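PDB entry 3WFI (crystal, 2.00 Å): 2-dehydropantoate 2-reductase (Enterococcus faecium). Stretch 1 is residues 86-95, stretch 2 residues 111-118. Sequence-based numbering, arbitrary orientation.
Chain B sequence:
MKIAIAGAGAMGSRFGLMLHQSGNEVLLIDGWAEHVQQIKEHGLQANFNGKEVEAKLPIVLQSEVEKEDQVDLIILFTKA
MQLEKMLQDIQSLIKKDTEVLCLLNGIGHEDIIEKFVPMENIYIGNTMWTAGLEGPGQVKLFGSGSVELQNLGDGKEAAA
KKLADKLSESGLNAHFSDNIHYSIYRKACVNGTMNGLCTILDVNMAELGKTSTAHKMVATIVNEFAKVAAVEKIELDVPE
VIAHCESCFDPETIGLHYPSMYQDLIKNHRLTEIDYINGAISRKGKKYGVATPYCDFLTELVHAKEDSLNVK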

ATOM      1  N   MET B  86     -29.339  -5.435   7.655  1.00 21.55           N
ATOM      2  CA  MET B  86     -30.707  -4.981   7.398  1.00 21.08           C
ATOM      3  C   MET B  86     -31.434  -5.993   6.501  1.00 21.12           C
ATOM      4  O   MET B  86     -32.526  -6.466   6.831  1.00 21.06           O
ATOM      5  CB  MET B  86     -30.709  -3.589   6.755  1.00 20.49           C
ATOM      6  CG  MET B  86     -32.072  -3.089   6.272  1.00 20.61           C
ATOM      7  SD  MET B  86     -33.288  -2.885   7.596  1.00 21.32           S
ATOM      8  CE  MET B  86     -32.818  -1.269   8.214  1.00 21.03           C
ATOM      9  N   LEU B  87     -30.816  -6.352   5.389  1.00 20.89           N
ATOM     10  CA  LEU B  87     -31.416  -7.318   4.462  1.00 22.11           C
ATOM     11  C   LEU B  87     -31.676  -8.658   5.126  1.00 22.98           C
ATOM     12  O   LEU B  87     -32.754  -9.225   4.951  1.00 22.37           O
ATOM     13  CB  LEU B  87     -30.542  -7.503   3.219  1.00 22.37           C
ATOM     14  CG  LEU B  87     -30.535  -6.269   2.306  1.00 22.42           C
ATOM     15  CD1 LEU B  87     -29.450  -6.396   1.247  1.00 23.73           C
ATOM     16  CD2 LEU B  87     -31.892  -6.062   1.667  1.00 23.10           C
ATOM     17  N   GLN B  88     -30.699  -9.152   5.892  1.00 23.64           N
ATOM     18  CA  GLN B  88     -30.857 -10.394   6.641  1.00 25.19           C
ATOM     19  C   GLN B  88     -32.064 -10.300   7.560  1.00 24.21           C
ATOM     20  O   GLN B  88     -32.879 -11.205   7.607  1.00 24.64           O
ATOM     21  CB  GLN B  88     -29.596 -10.714   7.478  1.00 26.67           C
ATOM     22  CG  GLN B  88     -28.447 -11.323   6.674  1.00 28.41           C
ATOM     23  CD  GLN B  88     -27.127 -11.392   7.452  1.00 30.13           C
ATOM     24  OE1 GLN B  88     -27.034 -10.956   8.602  1.00 31.24           O
ATOM     25  NE2 GLN B  88     -26.093 -11.923   6.805  1.00 30.12           N
ATOM     26  N   ASP B  89     -32.164  -9.193   8.287  1.00 24.04           N
ATOM     27  CA  ASP B  89     -33.283  -8.974   9.201  1.00 24.19           C
ATOM     28  C   ASP B  89     -34.651  -8.853   8.528  1.00 22.87           C
ATOM     29  O   ASP B  89     -35.649  -9.240   9.119  1.00 24.26           O
ATOM     30  CB  ASP B  89     -33.046  -7.721  10.045  1.00 24.71           C
ATOM     31  CG  ASP B  89     -32.025  -7.941  11.146  1.00 26.24           C
ATOM     32  OD1 ASP B  89     -31.746  -9.108  11.476  1.00 27.12           O
ATOM     33  OD2 ASP B  89     -31.504  -6.943  11.674  1.00 26.71           O
ATOM     34  N   ILE B  90     -34.720  -8.291   7.327  1.00 21.22           N
ATOM     35  CA  ILE B  90     -36.021  -8.031   6.697  1.00 20.81           C
ATOM     36  C   ILE B  90     -36.393  -9.026   5.601  1.00 21.99           C
ATOM     37  O   ILE B  90     -37.416  -8.833   4.929  1.00 21.46           O
ATOM     38  CB  ILE B  90     -36.118  -6.589   6.142  1.00 20.20           C
ATOM     39  CG1 ILE B  90     -35.249  -6.399   4.891  1.00 19.20           C
ATOM     40  CG2 ILE B  90     -35.756  -5.583   7.224  1.00 20.73           C
ATOM     41  CD1 ILE B  90     -35.380  -5.032   4.251  1.00 19.24           C
ATOM     42  N   GLN B  91     -35.586 -10.078   5.412  1.00 22.49           N
ATOM     43  CA  GLN B  91     -35.732 -10.949   4.236  1.00 23.10           C
ATOM     44  C   GLN B  91     -37.062 -11.676   4.150  1.00 22.81           C
ATOM     45  O   GLN B  91     -37.464 -12.077   3.062  1.00 21.22           O
ATOM     46  CB  GLN B  91     -34.586 -11.972   4.145  1.00 25.07           C
ATOM     47  CG  GLN B  91     -34.512 -12.942   5.310  1.00 27.24           C
ATOM     48  CD  GLN B  91     -33.245 -13.767   5.280  1.00 28.61           C
ATOM     49  OE1 GLN B  91     -32.400 -13.675   6.178  1.00 30.73           O
ATOM     50  NE2 GLN B  91     -33.095 -14.559   4.238  1.00 28.64           N
ATOM     51  N   SER B  92     -37.757 -11.832   5.277  1.00 22.65           N
ATOM     52  CA  SER B  92     -39.095 -12.434   5.268  1.00 23.11           C
ATOM     53  C   SER B  92     -40.159 -11.601   4.512  1.00 22.06           C
ATOM     54  O   SER B  92     -41.222 -12.109   4.190  1.00 21.32           O
ATOM     55  CB  SER B  92     -39.576 -12.706   6.702  1.00 23.77           C
ATOM     56  OG  SER B  92     -39.911 -11.495   7.370  1.00 25.25           O
ATOM     57  N   LEU B  93     -39.876 -10.334   4.225  1.00 21.43           N
ATOM     58  CA  LEU B  93     -40.817  -9.472   3.500  1.00 20.69           C
ATOM     59  C   LEU B  93     -40.652  -9.579   1.993  1.00 20.46           C
ATOM     60  O   LEU B  93     -41.422  -8.981   1.245  1.00 19.36           O
ATOM     61  CB  LEU B  93     -40.633  -8.009   3.893  1.00 20.99           C
ATOM     62  CG  LEU B  93     -40.671  -7.803   5.419  1.00 21.56           C
ATOM     63  CD1 LEU B  93     -40.543  -6.335   5.794  1.00 22.02           C
ATOM     64  CD2 LEU B  93     -41.916  -8.414   6.039  1.00 22.39           C
ATOM     65  N   ILE B  94     -39.621 -10.299   1.567  1.00 20.49           N
ATOM     66  CA  ILE B  94     -39.283 -10.408   0.164  1.00 21.91           C
ATOM     67  C   ILE B  94     -40.055 -11.563  -0.480  1.00 23.37           C
ATOM     68  O   ILE B  94     -39.908 -12.715  -0.094  1.00 24.04           O
ATOM     69  CB  ILE B  94     -37.766 -10.628  -0.024  1.00 22.12           C
ATOM     70  CG1 ILE B  94     -36.991  -9.450   0.581  1.00 22.53           C
ATOM     71  CG2 ILE B  94     -37.414 -10.814  -1.498  1.00 22.05           C
ATOM     72  CD1 ILE B  94     -35.486  -9.619   0.564  1.00 22.43           C
ATOM     73  N   LYS B  95     -40.890 -11.230  -1.458  1.00 24.84           N
ATOM     74  CA  LYS B  95     -41.530 -12.233  -2.299  1.00 24.91           C
ATOM     75  C   LYS B  95     -40.799 -12.284  -3.633  1.00 25.92           C
ATOM     76  O   LYS B  95     -39.844 -11.533  -3.855  1.00 23.47           O
ATOM     77  CB  LYS B  95     -43.031 -11.971  -2.454  1.00 25.86           C
ATOM     78  CG  LYS B  95     -43.436 -10.562  -2.830  1.00 26.19           C
ATOM     79  CD  LYS B  95     -44.936 -10.396  -2.840  1.00 26.59           C
ATOM     80  CE  LYS B  95     -45.329  -9.050  -3.419  1.00 28.19           C
ATOM     81  NZ  LYS B  95     -46.760  -8.731  -3.151  1.00 28.70           N
ATOM     82  N   ASP B 111     -24.162  -6.436  -5.101  1.00 24.91           N
ATOM     83  CA  ASP B 111     -23.695  -7.807  -4.840  1.00 24.74           C
ATOM     84  C   ASP B 111     -24.240  -8.345  -3.509  1.00 24.76           C
ATOM     85  O   ASP B 111     -24.545  -9.516  -3.396  1.00 24.99           O
ATOM     86  CB  ASP B 111     -22.169  -7.878  -4.890  1.00 25.51           C
ATOM     87  CG  ASP B 111     -21.616  -7.408  -6.236  1.00 25.94           C
ATOM     88  OD1 ASP B 111     -22.352  -7.465  -7.252  1.00 27.05           O
ATOM     89  OD2 ASP B 111     -20.468  -6.939  -6.276  1.00 25.48           O
ATOM     90  N   ILE B 112     -24.356  -7.488  -2.504  1.00 24.29           N
ATOM     91  CA  ILE B 112     -25.034  -7.860  -1.251  1.00 24.89           C
ATOM     92  C   ILE B 112     -26.529  -8.070  -1.521  1.00 24.61           C
ATOM     93  O   ILE B 112     -27.086  -9.111  -1.185  1.00 25.04           O
ATOM     94  CB  ILE B 112     -24.833  -6.775  -0.174  1.00 25.93           C
ATOM     95  CG1 ILE B 112     -23.351  -6.670   0.209  1.00 26.87           C
ATOM     96  CG2 ILE B 112     -25.654  -7.082   1.060  1.00 26.54           C
ATOM     97  CD1 ILE B 112     -22.964  -5.360   0.872  1.00 27.63           C
ATOM     98  N   ILE B 113     -27.160  -7.099  -2.180  1.00 24.17           N
ATOM     99  CA  ILE B 113     -28.601  -7.153  -2.456  1.00 23.66           C
ATOM    100  C   ILE B 113     -28.965  -8.401  -3.286  1.00 24.99           C
ATOM    101  O   ILE B 113     -29.978  -9.068  -3.017  1.00 22.78           O
ATOM    102  CB  ILE B 113     -29.088  -5.868  -3.166  1.00 23.72           C
ATOM    103  CG1 ILE B 113     -28.837  -4.635  -2.276  1.00 22.94           C
ATOM    104  CG2 ILE B 113     -30.573  -5.968  -3.495  1.00 23.95           C
ATOM    105  CD1 ILE B 113     -28.906  -3.317  -2.998  1.00 22.26           C
ATOM    106  N   GLU B 114     -28.118  -8.737  -4.261  1.00 25.92           N
ATOM    107  CA  GLU B 114     -28.323  -9.927  -5.109  1.00 28.63           C
ATOM    108  C   GLU B 114     -28.482 -11.243  -4.343  1.00 28.36           C
ATOM    109  O   GLU B 114     -29.086 -12.194  -4.846  1.00 28.13           O
ATOM    110  CB  GLU B 114     -27.177 -10.078  -6.120  1.00 30.99           C
ATOM    111  CG  GLU B 114     -27.454 -11.116  -7.198  1.00 33.73           C
ATOM    112  CD  GLU B 114     -26.319 -11.248  -8.192  1.00 36.24           C
ATOM    113  OE1 GLU B 114     -25.150 -11.179  -7.767  1.00 38.76           O
ATOM    114  OE2 GLU B 114     -26.608 -11.419  -9.397  1.00 38.82           O
ATOM    115  N   LYS B 115     -27.938 -11.311  -3.136  1.00 30.28           N
ATOM    116  CA  LYS B 115     -28.111 -12.499  -2.295  1.00 31.37           C
ATOM    117  C   LYS B 115     -29.574 -12.715  -1.910  1.00 31.02           C
ATOM    118  O   LYS B 115     -29.958 -13.832  -1.539  1.00 30.57           O
ATOM    119  CB  LYS B 115     -27.234 -12.402  -1.036  1.00 33.05           C
ATOM    120  CG  LYS B 115     -25.742 -12.491  -1.339  1.00 34.60           C
ATOM    121  CD  LYS B 115     -24.835 -12.004  -0.209  1.00 36.09           C
ATOM    122  CE  LYS B 115     -23.363 -11.977  -0.623  1.00 37.58           C
ATOM    123  NZ  LYS B 115     -22.488 -11.374   0.428  1.00 37.07           N
ATOM    124  N   PHE B 116     -30.384 -11.655  -2.020  1.00 28.39           N
ATOM    125  CA  PHE B 116     -31.774 -11.643  -1.525  1.00 27.95           C
ATOM    126  C   PHE B 116     -32.827 -11.480  -2.609  1.00 26.53           C
ATOM    127  O   PHE B 116     -33.945 -11.956  -2.450  1.00 26.57           O
ATOM    128  CB  PHE B 116     -31.935 -10.520  -0.488  1.00 27.42           C
ATOM    129  CG  PHE B 116     -31.015 -10.663   0.687  1.00 27.42           C
ATOM    130  CD1 PHE B 116     -31.427 -11.321   1.830  1.00 28.35           C
ATOM    131  CD2 PHE B 116     -29.727 -10.154   0.641  1.00 27.85           C
ATOM    132  CE1 PHE B 116     -30.574 -11.455   2.923  1.00 28.92           C
ATOM    133  CE2 PHE B 116     -28.868 -10.283   1.727  1.00 28.58           C
ATOM    134  CZ  PHE B 116     -29.293 -10.943   2.866  1.00 29.00           C
ATOM    135  N   VAL B 117     -32.485 -10.769  -3.683  1.00 26.66           N
ATOM    136  CA  VAL B 117     -33.358 -10.640  -4.841  1.00 26.18           C
ATOM    137  C   VAL B 117     -32.517 -10.742  -6.110  1.00 26.79           C
ATOM    138  O   VAL B 117     -31.355 -10.329  -6.113  1.00 27.63           O
ATOM    139  CB  VAL B 117     -34.182  -9.319  -4.838  1.00 26.57           C
ATOM    140  CG1 VAL B 117     -34.916  -9.124  -3.511  1.00 26.60           C
ATOM    141  CG2 VAL B 117     -33.305  -8.120  -5.133  1.00 26.98           C
ATOM    142  N   PRO B 118     -33.093 -11.295  -7.194  1.00 26.20           N
ATOM    143  CA  PRO B 118     -32.335 -11.342  -8.449  1.00 26.32           C
ATOM    144  C   PRO B 118     -32.015  -9.948  -9.002  1.00 25.39           C
ATOM    145  O   PRO B 118     -32.735  -8.991  -8.735  1.00 24.84           O
ATOM    146  CB  PRO B 118     -33.267 -12.085  -9.402  1.00 26.53           C
ATOM    147  CG  PRO B 118     -34.628 -11.915  -8.825  1.00 27.28           C
ATOM    148  CD  PRO B 118     -34.433 -11.880  -7.340  1.00 26.97           C
TER

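The two stretches meet mainly through side chains. No hydrogen bond crosses between them, and the contact is almost wholly apolar. Together they bury 348 Å² of surface.

Stretch 1 enters as a helix that begins earlier in the chain. Ile90 N bonds to Met86 O at 2.9 Å and makes a weak bond to Leu87 O at 3.2 Å. A 3-10 segment follows at 91-93, and Leu93 N bonds to Ile90 O at 3.0 Å. Stretch 2 also enters as a helix. Two bonds converge on Ile113 O, from Phe116 N at 2.8 Å and from Val117 N at 3.1 Å. They hold the turn that carries Phe116 and Val117. The backbones stay well apart: the CA atoms of Gln91 and Phe116 are 7.0 Å from each other, and those of Ile94 and Val117 are 7.8 Å. Side chains fill the space between.

Phe116 is the centre of the contact. It gives up 119 Å², the largest share of any residue here. Its CA-to-CB bond points toward stretch 1. Chi1 is m (-59°), and chi2 of -93° sets the ring roughly perpendicular to the CA-CB-CG plane, the usual preference for an aromatic side chain. In this setting one ring face receives Leu87. Leu87 CB lies 3.6 Å from the ring centroid, only 13° off the ring normal. This is a CH-pi contact: a slightly positive C-H group rests on the electron-rich face.

Leu87 also points toward its partner stretch. Its chi angles are m and t (-70°, 169°), a common pair for leucine on a helix. CB sits over the ring. CD1 also lies near the ring, 3.8 Å from Phe116 CD2, and reaches the helix of stretch 2. Leu87 CD1 is 3.9 Å from Ile112 CG2 and 4.0 Å from Ile113 CG1. Both isoleucines are m, t, and their CA-to-CB bonds run sideways to stretch 1. Leu87 thus joins the ring to the helix before it. These are van der Waals contacts, and burial of the apolar groups favours them.

Two glutamines border the ring through carbon atoms. Gln91 is p at chi1 (62°), and its CB lies near the ring plane, at the edge, 4.0 Å from Phe116 CD1. Gln88 is m, t (-79°, 169°) and largely extended. Its CG comes to 3.9 Å from Phe116 CZ. Both residues are exposed, and carbon atoms of their side chains touch the ring.

Ile94 closes the other part of the contact. It points toward stretch 2 and is m, t (-60°, 175°). The trans chi2 extends CD1, which reaches Phe116 CB at 3.8 Å. The other branch, CG2, packs 3.6 Å from Val117 CG1. Val117 is m at chi1 (-52°) and points back toward stretch 1. Its extended backbone (-139/148) marks the chain leaving the turn. Next to Ile94, Lys95 points away, and its NZ is hydrogen-bonded elsewhere in the structure.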